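Local coordinates for Cry37AA1 (Bacillus thuringiensis, PDB 4RHZ), which binds calcium and forms a binary complex with Cry23Aa1, in which it probably acts as the C2-like partner of an aerolysin-family insecticidal toxin, at residues 4-9 with 121-126; 25-30 with 38-43. All coordinates share one frame; numbering follows the deposited sequence. Where two conformers were deposited one is given.

Contact 1: residues 4-9 with 121-126; sequences YNATFT and YSLTPA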
ATOM      1  N   TYR B   4      13.109  -2.112 -25.990  1.00 39.16           N
ATOM      2  CA  TYR B   4      12.934  -2.691 -24.654  1.00 39.93           C
ATOM      3  C   TYR B   4      12.083  -3.922 -24.620  1.00 39.60           C
ATOM      4  O   TYR B   4      11.134  -4.071 -25.393  1.00 39.67           O
ATOM      5  CB  TYR B   4      12.351  -1.688 -23.682  1.00 38.32           C
ATOM      6  CG  TYR B   4      13.254  -0.513 -23.480  1.00 41.39           C
ATOM      7  CD1 TYR B   4      14.251  -0.547 -22.504  1.00 41.48           C
ATOM      8  CD2 TYR B   4      13.131   0.655 -24.280  1.00 39.02           C
ATOM      9  CE1 TYR B   4      15.106   0.545 -22.312  1.00 40.74           C
ATOM     10  CE2 TYR B   4      13.958   1.722 -24.103  1.00 38.80           C
ATOM     11  CZ  TYR B   4      14.955   1.663 -23.104  1.00 44.33           C
ATOM     12  OH  TYR B   4      15.809   2.730 -22.895  1.00 48.63           O
ATOM     13  N   ASN B   5      12.450  -4.825 -23.724  1.00 39.84           N
ATOM     14  CA  ASN B   5      11.601  -5.964 -23.403  1.00 39.63           C
ATOM     15  C   ASN B   5      10.627  -5.374 -22.408  1.00 37.86           C
ATOM     16  O   ASN B   5      11.018  -4.808 -21.442  1.00 37.98           O
ATOM     17  CB  ASN B   5      12.446  -7.136 -22.818  1.00 39.99           C
ATOM     18  CG  ASN B   5      13.111  -8.013 -23.929  1.00 44.00           C
ATOM     19  OD1 ASN B   5      12.458  -8.366 -24.902  1.00 53.31           O
ATOM     20  ND2 ASN B   5      14.370  -8.407 -23.749  1.00 45.23           N
ATOM     21  N   ALA B   6       9.344  -5.427 -22.703  1.00 37.34           N
ATOM     22  CA  ALA B   6       8.338  -4.943 -21.776  1.00 35.93           C
ATOM     23  C   ALA B   6       7.501  -6.133 -21.312  1.00 35.11           C
ATOM     24  O   ALA B   6       6.993  -6.895 -22.137  1.00 34.26           O
ATOM     25  CB  ALA B   6       7.467  -3.866 -22.399  1.00 34.80           C
ATOM     26  N   THR B   7       7.366  -6.262 -19.985  1.00 33.91           N
ATOM     27  CA  THR B   7       6.702  -7.417 -19.357  1.00 32.32           C
ATOM     28  C   THR B   7       5.490  -6.898 -18.601  1.00 31.29           C
ATOM     29  O   THR B   7       5.601  -6.056 -17.751  1.00 30.24           O
ATOM     30  CB  THR B   7       7.693  -8.219 -18.407  1.00 34.75           C
ATOM     31  OG1 THR B   7       8.836  -8.688 -19.166  1.00 35.47           O
ATOM     32  CG2 THR B   7       6.980  -9.471 -17.669  1.00 32.31           C
ATOM     33  N   PHE B   8       4.322  -7.378 -19.004  1.00 30.71           N
ATOM     34  CA  PHE B   8       3.057  -6.922 -18.573  1.00 30.72           C
ATOM     35  C   PHE B   8       2.518  -7.990 -17.677  1.00 30.93           C
ATOM     36  O   PHE B   8       2.541  -9.171 -18.047  1.00 29.85           O
ATOM     37  CB  PHE B   8       2.123  -6.749 -19.819  1.00 30.66           C
ATOM     38  CG  PHE B   8       2.639  -5.696 -20.779  1.00 32.95           C
ATOM     39  CD1 PHE B   8       3.402  -6.057 -21.900  1.00 31.14           C
ATOM     40  CD2 PHE B   8       2.479  -4.347 -20.494  1.00 31.49           C
ATOM     41  CE1 PHE B   8       3.935  -5.103 -22.727  1.00 31.47           C
ATOM     42  CE2 PHE B   8       3.009  -3.361 -21.325  1.00 26.85           C
ATOM     43  CZ  PHE B   8       3.728  -3.737 -22.451  1.00 30.01           C
ATOM     44  N   THR B   9       1.999  -7.593 -16.509  1.00 30.72           N
ATOM     45  CA  THR B   9       1.349  -8.611 -15.660  1.00 31.05           C
ATOM     46  C   THR B   9      -0.043  -8.172 -15.436  1.00 29.77           C
ATOM     47  O   THR B   9      -0.252  -7.158 -14.832  1.00 29.99           O
ATOM     48  CB  THR B   9       2.045  -8.737 -14.294  1.00 31.88           C
ATOM     49  OG1 THR B   9       3.409  -9.033 -14.537  1.00 31.92           O
ATOM     50  CG2 THR B   9       1.419  -9.861 -13.471  1.00 32.84           C
ATOM     51  N   TYR B 121       3.650  -3.144 -15.373  1.00 30.75           N
ATOM     52  CA  TYR B 121       4.596  -3.417 -16.429  1.00 32.99           C
ATOM     53  C   TYR B 121       5.962  -3.016 -15.999  1.00 34.52           C
ATOM     54  O   TYR B 121       6.065  -2.153 -15.161  1.00 35.12           O
ATOM     55  CB  TYR B 121       4.225  -2.681 -17.746  1.00 32.86           C
ATOM     56  CG  TYR B 121       4.408  -1.171 -17.789  1.00 31.94           C
ATOM     57  CD1 TYR B 121       5.472  -0.606 -18.488  1.00 27.18           C
ATOM     58  CD2 TYR B 121       3.492  -0.312 -17.168  1.00 31.28           C
ATOM     59  CE1 TYR B 121       5.645   0.784 -18.562  1.00 27.48           C
ATOM     60  CE2 TYR B 121       3.622   1.105 -17.289  1.00 28.23           C
ATOM     61  CZ  TYR B 121       4.702   1.633 -17.984  1.00 31.96           C
ATOM     62  OH  TYR B 121       4.859   3.020 -18.047  1.00 30.14           O
ATOM     63  N   SER B 122       6.989  -3.624 -16.605  1.00 36.01           N
ATOM     64  CA  SER B 122       8.376  -3.251 -16.359  1.00 37.67           C
ATOM     65  C   SER B 122       9.179  -3.399 -17.643  1.00 38.90           C
ATOM     66  O   SER B 122       8.777  -4.129 -18.560  1.00 40.37           O
ATOM     67  CB  SER B 122       9.016  -4.149 -15.265  1.00 37.93           C
ATOM     68  OG  SER B 122       8.955  -5.524 -15.616  1.00 36.98           O
ATOM     69  N   LEU B 123      10.333  -2.750 -17.682  1.00 41.08           N
ATOM     70  CA  LEU B 123      11.200  -2.681 -18.894  1.00 43.47           C
ATOM     71  C   LEU B 123      12.663  -2.977 -18.594  1.00 44.39           C
ATOM     72  O   LEU B 123      13.177  -2.481 -17.573  1.00 44.30           O
ATOM     73  CB  LEU B 123      11.214  -1.233 -19.413  1.00 42.50           C
ATOM     74  CG  LEU B 123       9.806  -0.660 -19.509  1.00 43.15           C
ATOM     75  CD1 LEU B 123       9.837   0.842 -19.599  1.00 42.21           C
ATOM     76  CD2 LEU B 123       9.130  -1.307 -20.715  1.00 41.86           C
ATOM     77  N   THR B 124      13.310  -3.700 -19.520  1.00 44.87           N
ATOM     78  CA  THR B 124      14.768  -3.902 -19.545  0.50 45.48           C
ATOM     79  C   THR B 124      15.225  -3.805 -20.987  1.00 46.34           C
ATOM     80  O   THR B 124      14.517  -4.268 -21.867  1.00 46.23           O
ATOM     81  CB  THR B 124      15.230  -5.316 -19.035  0.50 45.32           C
ATOM     82  OG1 THR B 124      14.488  -6.370 -19.686  0.50 41.77           O
ATOM     83  CG2 THR B 124      15.097  -5.410 -17.530  0.50 46.34           C
ATOM     84  N   PRO B 125      16.413  -3.217 -21.233  1.00 46.81           N
ATOM     85  CA  PRO B 125      16.962  -3.148 -22.587  1.00 48.16           C
ATOM     86  C   PRO B 125      16.901  -4.505 -23.231  1.00 48.80           C
ATOM     87  O   PRO B 125      17.176  -5.512 -22.551  1.00 49.83           O
ATOM     88  CB  PRO B 125      18.433  -2.811 -22.335  1.00 47.92           C
ATOM     89  CG  PRO B 125      18.407  -1.967 -21.098  1.00 47.27           C
ATOM     90  CD  PRO B 125      17.178  -2.354 -20.307  1.00 47.29           C
ATOM     91  N   ALA B 126      16.489  -4.557 -24.491  1.00 48.30           N
ATOM     92  CA  ALA B 126      16.402  -5.833 -25.184  1.00 48.86           C
ATOM     93  C   ALA B 126      17.788  -6.146 -25.718  1.00 49.34           C
ATOM     94  O   ALA B 126      18.649  -5.253 -25.905  1.00 48.27           O
ATOM     95  CB  ALA B 126      15.373  -5.803 -26.355  1.00 49.27           C
ATOM     96  OXT ALA B 126      18.003  -7.336 -25.975  1.00 49.63           O
TER
HETATM   97  O   HOH W   1      16.331  -9.596 -25.612  1.00 62.96           O
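The first and last strands of this C2-like beta sandwich run side by side here, antiparallel and central in their four-stranded sheet, with 55-62 beyond 4-9. Side chains alternate between two faces. Ala-6, Phe-8 and Tyr-121 look into the sandwich with Leu-123, while Asn-5, Thr-7, Ser-122 and Thr-124 line the other face. Leu-123, toward the end of the sandwich and against Ile-70, reaches its CD2 branch across to the neighbouring strand, 3.5 Å from Ala-6 CB. The side chains of Phe-8 and Tyr-121 lie abreast and point the same way, and the Phe-8 ring meets Tyr-121 through CD2, 3.7 Å from Tyr-121 CB. Tyr-121 takes the crowded position between its N and carbonyl carbon (chi1 71°), which leads its ring away from 4-9; its OH hydrogen-bonds Ser-100 O. Phe-8 goes on to Met-73 and Phe-75 of the opposing sheet. Where the two chain termini come together, Tyr-4 crosses Pro-125 obliquely, its CD1 4.1 Å from Pro-125 CD, and the edge of its ring meets the Thr-124 carbonyl carbon. Two hydrogen-bonded pairs, Asn-5 with Thr-124 and Thr-7 with Ser-122, join the backbones by four N-H to O bonds. The straightest is Thr-7 N to Ser-122 O (2.9 Å), arriving nearly along the C=O axis. On the outer face Thr-7 OG1 and Thr-59 OG1 are hydrogen-bonded. Ala-126 packs its CA and CB beside Asn-5 ND2, which gives a hydrogen to a water at 3.0 Å; that water donates in turn to Ala-126 OXT at 2.8 Å.

Contact 2: residues 25-30 with 38-43; sequences GYIKAY and FEIWKQ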
ATOM      1  N   GLY B  25     -11.893 -10.974 -24.675  1.00 36.78           N
ATOM      2  CA  GLY B  25     -11.911  -9.663 -25.352  1.00 34.57           C
ATOM      3  C   GLY B  25     -10.468  -9.321 -25.659  1.00 34.29           C
ATOM      4  O   GLY B  25      -9.742 -10.174 -26.174  1.00 35.21           O
ATOM      5  N   TYR B  26     -10.015  -8.115 -25.281  1.00 32.60           N
ATOM      6  CA  TYR B  26      -8.638  -7.713 -25.521  1.00 30.55           C
ATOM      7  C   TYR B  26      -8.242  -6.652 -24.504  1.00 29.76           C
ATOM      8  O   TYR B  26      -9.102  -6.000 -23.929  1.00 28.39           O
ATOM      9  CB  TYR B  26      -8.472  -7.165 -26.998  1.00 30.14           C
ATOM     10  CG  TYR B  26      -9.276  -5.897 -27.287  1.00 31.03           C
ATOM     11  CD1 TYR B  26      -8.800  -4.622 -26.875  1.00 26.97           C
ATOM     12  CD2 TYR B  26     -10.516  -5.961 -27.921  1.00 30.85           C
ATOM     13  CE1 TYR B  26      -9.542  -3.460 -27.109  1.00 29.84           C
ATOM     14  CE2 TYR B  26     -11.269  -4.761 -28.206  1.00 30.19           C
ATOM     15  CZ  TYR B  26     -10.770  -3.547 -27.755  1.00 32.73           C
ATOM     16  OH  TYR B  26     -11.459  -2.379 -27.968  1.00 37.45           O
ATOM     17  N   ILE B  27      -6.938  -6.459 -24.334  1.00 29.40           N
ATOM     18  CA  ILE B  27      -6.374  -5.303 -23.670  1.00 29.02           C
ATOM     19  C   ILE B  27      -5.227  -4.793 -24.569  1.00 30.19           C
ATOM     20  O   ILE B  27      -4.417  -5.586 -25.145  1.00 30.37           O
ATOM     21  CB  ILE B  27      -5.841  -5.638 -22.238  1.00 29.87           C
ATOM     22  CG1 ILE B  27      -7.006  -6.119 -21.324  1.00 29.54           C
ATOM     23  CG2 ILE B  27      -5.090  -4.429 -21.575  1.00 27.78           C
ATOM     24  CD1 ILE B  27      -6.514  -7.014 -20.160  1.00 28.08           C
ATOM     25  N   LYS B  28      -5.150  -3.482 -24.703  1.00 29.42           N
ATOM     26  CA  LYS B  28      -4.143  -2.876 -25.567  1.00 30.68           C
ATOM     27  C   LYS B  28      -3.418  -1.787 -24.834  1.00 29.97           C
ATOM     28  O   LYS B  28      -3.942  -1.225 -23.897  1.00 31.16           O
ATOM     29  CB  LYS B  28      -4.792  -2.250 -26.788  1.00 29.47           C
ATOM     30  CG  LYS B  28      -5.395  -3.297 -27.707  1.00 34.37           C
ATOM     31  CD  LYS B  28      -6.038  -2.618 -28.910  1.00 37.49           C
ATOM     32  CE  LYS B  28      -6.759  -3.643 -29.773  1.00 41.86           C
ATOM     33  NZ  LYS B  28      -7.417  -2.943 -30.932  1.00 47.26           N
ATOM     34  N   ALA B  29      -2.242  -1.471 -25.316  1.00 29.29           N
ATOM     35  CA  ALA B  29      -1.445  -0.410 -24.783  1.00 29.47           C
ATOM     36  C   ALA B  29      -0.972   0.519 -25.932  1.00 28.77           C
ATOM     37  O   ALA B  29      -0.992   0.115 -27.124  1.00 27.38           O
ATOM     38  CB  ALA B  29      -0.254  -1.029 -24.123  1.00 28.88           C
ATOM     39  N   TYR B  30      -0.482   1.698 -25.563  1.00 27.85           N
ATOM     40  CA  TYR B  30       0.262   2.548 -26.478  1.00 28.47           C
ATOM     41  C   TYR B  30       1.136   3.436 -25.635  1.00 30.03           C
ATOM     42  O   TYR B  30       0.816   3.682 -24.458  1.00 31.12           O
ATOM     43  CB  TYR B  30      -0.692   3.418 -27.361  1.00 27.53           C
ATOM     44  CG  TYR B  30      -1.640   4.406 -26.625  1.00 28.30           C
ATOM     45  CD1 TYR B  30      -1.282   5.710 -26.427  1.00 30.77           C
ATOM     46  CD2 TYR B  30      -2.895   4.028 -26.216  1.00 25.91           C
ATOM     47  CE1 TYR B  30      -2.110   6.614 -25.747  1.00 30.36           C
ATOM     48  CE2 TYR B  30      -3.763   4.927 -25.589  1.00 26.57           C
ATOM     49  CZ  TYR B  30      -3.346   6.222 -25.357  1.00 27.42           C
ATOM     50  OH  TYR B  30      -4.144   7.138 -24.712  1.00 24.06           O
ATOM     51  N   PHE B  38      -1.221  -1.518 -29.248  1.00 33.46           N
ATOM     52  CA  PHE B  38      -0.884  -2.899 -29.529  1.00 33.13           C
ATOM     53  C   PHE B  38      -1.500  -3.796 -28.481  1.00 33.68           C
ATOM     54  O   PHE B  38      -1.675  -3.365 -27.351  1.00 33.14           O
ATOM     55  CB  PHE B  38       0.631  -3.030 -29.635  1.00 32.24           C
ATOM     56  CG  PHE B  38       1.402  -2.428 -28.494  1.00 29.92           C
ATOM     57  CD1 PHE B  38       1.773  -3.215 -27.409  1.00 28.70           C
ATOM     58  CD2 PHE B  38       1.824  -1.112 -28.528  1.00 28.61           C
ATOM     59  CE1 PHE B  38       2.509  -2.710 -26.348  1.00 27.26           C
ATOM     60  CE2 PHE B  38       2.577  -0.560 -27.488  1.00 28.74           C
ATOM     61  CZ  PHE B  38       2.907  -1.369 -26.358  1.00 29.40           C
ATOM     62  N   GLU B  39      -1.893  -5.001 -28.856  1.00 34.44           N
ATOM     63  CA  GLU B  39      -2.394  -5.933 -27.859  1.00 37.03           C
ATOM     64  C   GLU B  39      -1.341  -6.514 -26.959  1.00 36.32           C
ATOM     65  O   GLU B  39      -0.246  -6.897 -27.407  1.00 36.44           O
ATOM     66  CB  GLU B  39      -3.268  -7.075 -28.386  1.00 37.76           C
ATOM     67  CG  GLU B  39      -3.005  -7.511 -29.738  1.00 47.45           C
ATOM     68  CD  GLU B  39      -3.689  -6.606 -30.738  1.00 55.98           C
ATOM     69  OE1 GLU B  39      -2.922  -5.818 -31.368  1.00 59.55           O
ATOM     70  OE2 GLU B  39      -4.949  -6.694 -30.880  1.00 59.03           O
ATOM     71  N   ILE B  40      -1.679  -6.510 -25.677  1.00 35.10           N
ATOM     72  CA  ILE B  40      -0.906  -7.225 -24.670  1.00 35.44           C
ATOM     73  C   ILE B  40      -1.663  -8.460 -24.166  1.00 35.58           C
ATOM     74  O   ILE B  40      -1.098  -9.303 -23.482  1.00 35.83           O
ATOM     75  CB  ILE B  40      -0.432  -6.266 -23.515  1.00 34.91           C
ATOM     76  CG1 ILE B  40      -1.609  -5.814 -22.632  1.00 33.39           C
ATOM     77  CG2 ILE B  40       0.324  -5.087 -24.148  1.00 35.63           C
ATOM     78  CD1 ILE B  40      -1.210  -5.123 -21.271  1.00 31.69           C
ATOM     79  N   TRP B  41      -2.926  -8.582 -24.556  1.00 34.98           N
ATOM     80  CA  TRP B  41      -3.694  -9.739 -24.221  1.00 35.07           C
ATOM     81  C   TRP B  41      -4.921  -9.774 -25.089  1.00 35.81           C
ATOM     82  O   TRP B  41      -5.569  -8.752 -25.296  1.00 35.39           O
ATOM     83  CB  TRP B  41      -4.143  -9.702 -22.745  1.00 35.35           C
ATOM     84  CG  TRP B  41      -5.109 -10.782 -22.383  1.00 32.17           C
ATOM     85  CD1 TRP B  41      -4.790 -12.045 -21.963  1.00 33.48           C
ATOM     86  CD2 TRP B  41      -6.549 -10.717 -22.416  1.00 32.91           C
ATOM     87  NE1 TRP B  41      -5.944 -12.784 -21.753  1.00 32.64           N
ATOM     88  CE2 TRP B  41      -7.034 -11.987 -21.982  1.00 34.05           C
ATOM     89  CE3 TRP B  41      -7.478  -9.706 -22.751  1.00 31.69           C
ATOM     90  CZ2 TRP B  41      -8.407 -12.284 -21.895  1.00 34.69           C
ATOM     91  CZ3 TRP B  41      -8.828  -9.965 -22.638  1.00 31.87           C
ATOM     92  CH2 TRP B  41      -9.296 -11.280 -22.216  1.00 36.94           C
ATOM     93  N   LYS B  42      -5.292 -10.980 -25.510  1.00 37.96           N
ATOM     94  CA  LYS B  42      -6.427 -11.218 -26.413  1.00 40.81           C
ATOM     95  C   LYS B  42      -6.988 -12.637 -26.172  1.00 42.08           C
ATOM     96  O   LYS B  42      -6.223 -13.613 -26.077  1.00 43.23           O
ATOM     97  CB  LYS B  42      -5.951 -11.103 -27.869  1.00 40.54           C
ATOM     98  CG  LYS B  42      -7.074 -11.051 -28.908  1.00 45.75           C
ATOM     99  CD  LYS B  42      -6.458 -11.036 -30.322  1.00 54.59           C
ATOM    100  CE  LYS B  42      -7.556 -11.234 -31.395  1.00 59.90           C
ATOM    101  NZ  LYS B  42      -8.239  -9.928 -31.736  1.00 63.31           N
ATOM    102  N   GLN B  43      -8.299 -12.764 -26.044  1.00 43.04           N
ATOM    103  CA  GLN B  43      -8.900 -14.082 -25.968  1.00 44.41           C
ATOM    104  C   GLN B  43     -10.267 -13.936 -26.573  1.00 46.16           C
ATOM    105  O   GLN B  43     -11.067 -13.106 -26.106  1.00 45.08           O
ATOM    106  CB  GLN B  43      -9.002 -14.584 -24.504  1.00 44.75           C
ATOM    107  CG  GLN B  43      -9.902 -15.851 -24.299  1.00 43.71           C
ATOM    108  CD  GLN B  43      -9.393 -17.037 -25.114  1.00 47.20           C
ATOM    109  OE1 GLN B  43      -8.280 -17.546 -24.880  1.00 47.96           O
ATOM    110  NE2 GLN B  43     -10.197 -17.479 -26.090  1.00 48.81           N
TER
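Trp-41 is one of the main bumps between 25-30 and 38-43. Its CG stands anti to the backbone N (chi1 172°), and the six-membered end of the indole reaches across to the neighbouring strand, where it lies against the bare backbone of Gly-25 and Tyr-26. CZ3 comes within 3.4 Å of Tyr-26 N and also touches Gly-25 C, while the Ile-27 N lies in plane at the ring's edge. Gly-25 itself has backbone angles that would jam a CB against the preceding carbonyl. Ile-27 crosses the indole obliquely, its CD1 3.9 Å from Trp-41 CE3, and turns its other branch, CG2, to Ile-40 CG1. Ile-27 thus fits between two consecutive residues of the partner strand. Ile-40 CG2 continues the apolar row to Ala-29 CB, and that methyl makes a CH-pi contact over a face of the Phe-38 ring, 4.2 Å from its centroid. Phe-38 is folded back by the crowded rotamer (chi1 50°). This surface faces the other sheet: Ile-10 meets Ile-27, Ile-40 and Trp-41, and Ile-60 packs on Phe-38 and Ile-40. On the reverse face Lys-28, fully extended beyond CG, runs beside Glu-39 and points the same way; NZ and OE2 stay 4.5 Å apart, too far for a salt bridge. Tyr-30, at the end of the strand, hydrogen-bonds through its OH with Thr-247 OG1 of the Cry23AA1 chain. The backbone explains the shift in register: Ile-27 O accepts from Ile-40 N at 2.9 Å and, weakly, from Trp-41 N at 3.4 Å, so one residue faces two. That is a classic beta bulge, set here in an antiparallel beta hairpin at the edge of one sheet of the C2-like sandwich.

Overall arrangement
Contact 1 and contact 2 belong to opposite sheets of the sandwich, centres 15 Å apart. They meet in its interior, where Phe-8 CD2 packs 3.8 Å from Ile-40 CD1 and the Phe-8 ring touches Phe-38. Contact 1 pairs the two ends of the chain in the middle of its sheet, in regular register; contact 2, nested between them in sequence, is a local hairpin with a broken register. Both are partly buried and turn apolar side chains inward, five of 12 touching residues being buried in contact 2 and three of 11 in contact 1. Outside, contact 1 carries hydroxyls and an amide, contact 2 charged chains together with the Tyr-26 ring, and contact 2 alone touches Cry23AA1.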